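Long-range contact in glycosyl hydrolase, family 31/fibronectin type III domain protein (Clostridium perfringens, PDB 4LQR), which probably binds carbohydrate through this F5/8 type C, beta-sandwich domain of a family 31 glycosyl hydrolase, a module that also carries calcium: residues I29-E34 with T50-A55. Residues are numbered along the deposited sequence; the frame is centred on the assembly and turned at random.
Sequences IYATSE and TIWHSA. With CA (calcium ion), chain B.
The indole of W52 meets the carbonyl oxygen of S33 at its pyrrole edge, while the backbone N of S54 lies over one face, 3.9 Å above the ring plane and nearer the periphery of the ring than its centre. CG of E34 also comes up to this edge, 4.1 Å from both NE1 and CD1 of W52; CB of A31 approaches obliquely, 3.7 Å from NE1. CG of W52 stands anti to the backbone N (chi1 167°), and the indole reaches across to the 29-34 segment with its N-H leading. The bond from W52 NE1 to S33 O is 2.9 Å long, with an N-H...O angle of 158°; it leaves the indole only 7° out of the ring plane and reaches the oxygen within the carbonyl plane. CA of S54 adds a CH...O contact to the same oxygen.

The hydroxyl of S33 is a second acceptor: its OG takes the backbone N-H of A55 at 2.9 Å, nearly straight. This OG also lies against CB of S54, and CB of S33 packs on CB of A55. Beside it, CA of E34 rests 3.3 Å from H53 O in a second CH...O contact. ND1 of H53 donates in plane to a lone pair of S54 O, which helps fix the rotation of the imidazole. K40 N engages the carboxylate of E34, and A157 N the OG of S54.

T50 binds a calcium ion through O and OG1, alongside D45 and E161. The contact thus ties the end of edge strand 26-31 in one sheet to edge strand 52-53 in the other, and S33 supplies both acceptors, satisfying the indole N-H of buried W52 and the amide of A55.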
loop_
_atom_site.group_PDB
_atom_site.type_symbol
_atom_site.label_atom_id
_atom_site.label_comp_id
_atom_site.label_asym_id
_atom_site.label_seq_id
_atom_site.Cartn_x
_atom_site.Cartn_y
_atom_site.Cartn_z
ATOM N N ILE A 29 -8.944 -6.566 4.523
ATOM C CA ILE A 29 -9.464 -7.814 5.104
ATOM C C ILE A 29 -8.344 -8.643 5.721
ATOM O O ILE A 29 -8.644 -9.621 6.441
ATOM C CB ILE A 29 -10.137 -8.696 4.022
ATOM C CG1 ILE A 29 -9.206 -9.016 2.848
ATOM C CG2 ILE A 29 -11.401 -8.035 3.497
ATOM C CD1 ILE A 29 -9.654 -10.204 2.018
ATOM N N TYR A 30 -7.096 -8.278 5.514
ATOM C CA TYR A 30 -6.012 -9.073 6.105
ATOM C C TYR A 30 -4.803 -8.196 6.244
ATOM O O TYR A 30 -4.522 -7.371 5.342
ATOM C CB TYR A 30 -5.600 -10.256 5.175
ATOM C CG TYR A 30 -4.351 -11.047 5.562
ATOM C CD1 TYR A 30 -4.459 -12.111 6.479
ATOM C CD2 TYR A 30 -3.061 -10.660 5.083
ATOM C CE1 TYR A 30 -3.302 -12.815 6.888
ATOM C CE2 TYR A 30 -1.907 -11.372 5.519
ATOM C CZ TYR A 30 -2.051 -12.397 6.454
ATOM O OH TYR A 30 -0.964 -13.113 6.879
ATOM N N ALA A 31 -4.042 -8.370 7.330
ATOM C CA ALA A 31 -2.652 -7.833 7.350
ATOM C C ALA A 31 -1.797 -8.770 8.179
ATOM O O ALA A 31 -2.299 -9.450 9.093
ATOM C CB ALA A 31 -2.615 -6.391 7.989
ATOM N N THR A 32 -0.500 -8.823 7.843
ATOM C CA THR A 32 0.390 -9.760 8.548
ATOM C C THR A 32 0.404 -9.484 10.052
ATOM O O THR A 32 0.386 -10.456 10.879
ATOM C CB THR A 32 1.799 -9.638 8.022
ATOM O OG1 THR A 32 1.798 -9.882 6.579
ATOM C CG2 THR A 32 2.692 -10.616 8.779
ATOM N N SER A 33 0.439 -8.174 10.402
ATOM C CA SER A 33 0.352 -7.770 11.795
ATOM C C SER A 33 -0.073 -6.314 11.822
ATOM O O SER A 33 -0.079 -5.613 10.776
ATOM C CB SER A 33 1.729 -7.888 12.489
ATOM O OG SER A 33 2.737 -7.096 11.783
ATOM N N GLU A 34 -0.357 -5.850 13.034
ATOM C CA GLU A 34 -0.767 -4.412 13.293
ATOM C C GLU A 34 -0.178 -4.034 14.619
ATOM O O GLU A 34 -0.011 -4.912 15.531
ATOM C CB GLU A 34 -2.260 -4.328 13.558
ATOM C CG GLU A 34 -3.036 -4.461 12.393
ATOM C CD GLU A 34 -4.481 -4.255 12.739
ATOM O OE1 GLU A 34 -5.224 -4.344 11.806
ATOM O OE2 GLU A 34 -4.956 -4.001 13.874
ATOM N N THR A 50 -4.573 8.905 9.217
ATOM C CA THR A 50 -4.572 7.604 9.919
ATOM C C THR A 50 -3.733 6.652 9.070
ATOM O O THR A 50 -3.716 6.787 7.817
ATOM C CB THR A 50 -5.983 6.987 9.972
ATOM O OG1 THR A 50 -6.450 6.761 8.633
ATOM C CG2 THR A 50 -6.977 7.944 10.732
ATOM N N ILE A 51 -3.028 5.730 9.748
ATOM C CA ILE A 51 -2.130 4.790 9.085
ATOM C C ILE A 51 -2.415 3.376 9.548
ATOM O O ILE A 51 -2.883 3.125 10.678
ATOM C CB ILE A 51 -0.634 5.096 9.341
ATOM C CG1 ILE A 51 -0.251 4.845 10.810
ATOM C CG2 ILE A 51 -0.372 6.593 8.959
ATOM C CD1 ILE A 51 1.225 5.106 11.018
ATOM N N TRP A 52 -2.104 2.454 8.632
ATOM C CA TRP A 52 -1.782 1.053 9.078
ATOM C C TRP A 52 -0.314 1.036 9.397
ATOM O O TRP A 52 0.524 1.624 8.687
ATOM C CB TRP A 52 -2.053 0.090 7.900
ATOM C CG TRP A 52 -1.458 -1.307 8.171
ATOM C CD1 TRP A 52 -1.675 -2.113 9.264
ATOM C CD2 TRP A 52 -0.561 -2.020 7.300
ATOM N NE1 TRP A 52 -0.887 -3.306 9.137
ATOM C CE2 TRP A 52 -0.184 -3.203 7.959
ATOM C CE3 TRP A 52 0.095 -1.669 6.097
ATOM C CZ2 TRP A 52 0.702 -4.116 7.398
ATOM C CZ3 TRP A 52 0.949 -2.617 5.503
ATOM C CH2 TRP A 52 1.228 -3.832 6.136
ATOM N N HIS A 53 0.022 0.328 10.495
ATOM C CA HIS A 53 1.438 0.093 10.836
ATOM C C HIS A 53 1.541 -1.319 11.284
ATOM O O HIS A 53 0.774 -1.775 12.120
ATOM C CB HIS A 53 1.884 1.034 12.000
ATOM C CG HIS A 53 3.351 1.195 12.160
ATOM N ND1 HIS A 53 4.195 0.169 12.518
ATOM C CD2 HIS A 53 4.125 2.327 12.140
ATOM C CE1 HIS A 53 5.426 0.647 12.705
ATOM N NE2 HIS A 53 5.416 1.956 12.430
ATOM N N SER A 54 2.517 -2.052 10.716
ATOM C CA SER A 54 2.685 -3.466 11.150
ATOM C C SER A 54 3.406 -3.485 12.501
ATOM O O SER A 54 3.868 -2.470 13.000
ATOM C CB SER A 54 3.435 -4.274 10.062
ATOM O OG SER A 54 4.800 -3.889 9.943
ATOM N N ALA A 55 3.408 -4.670 13.136
ATOM C CA ALA A 55 3.964 -4.775 14.514
ATOM C C ALA A 55 5.505 -4.640 14.537
ATOM O O ALA A 55 6.203 -4.862 13.554
ATOM C CB ALA A 55 3.523 -6.072 15.148
HETATM CA CA CA B . -5.583 6.425 6.290
#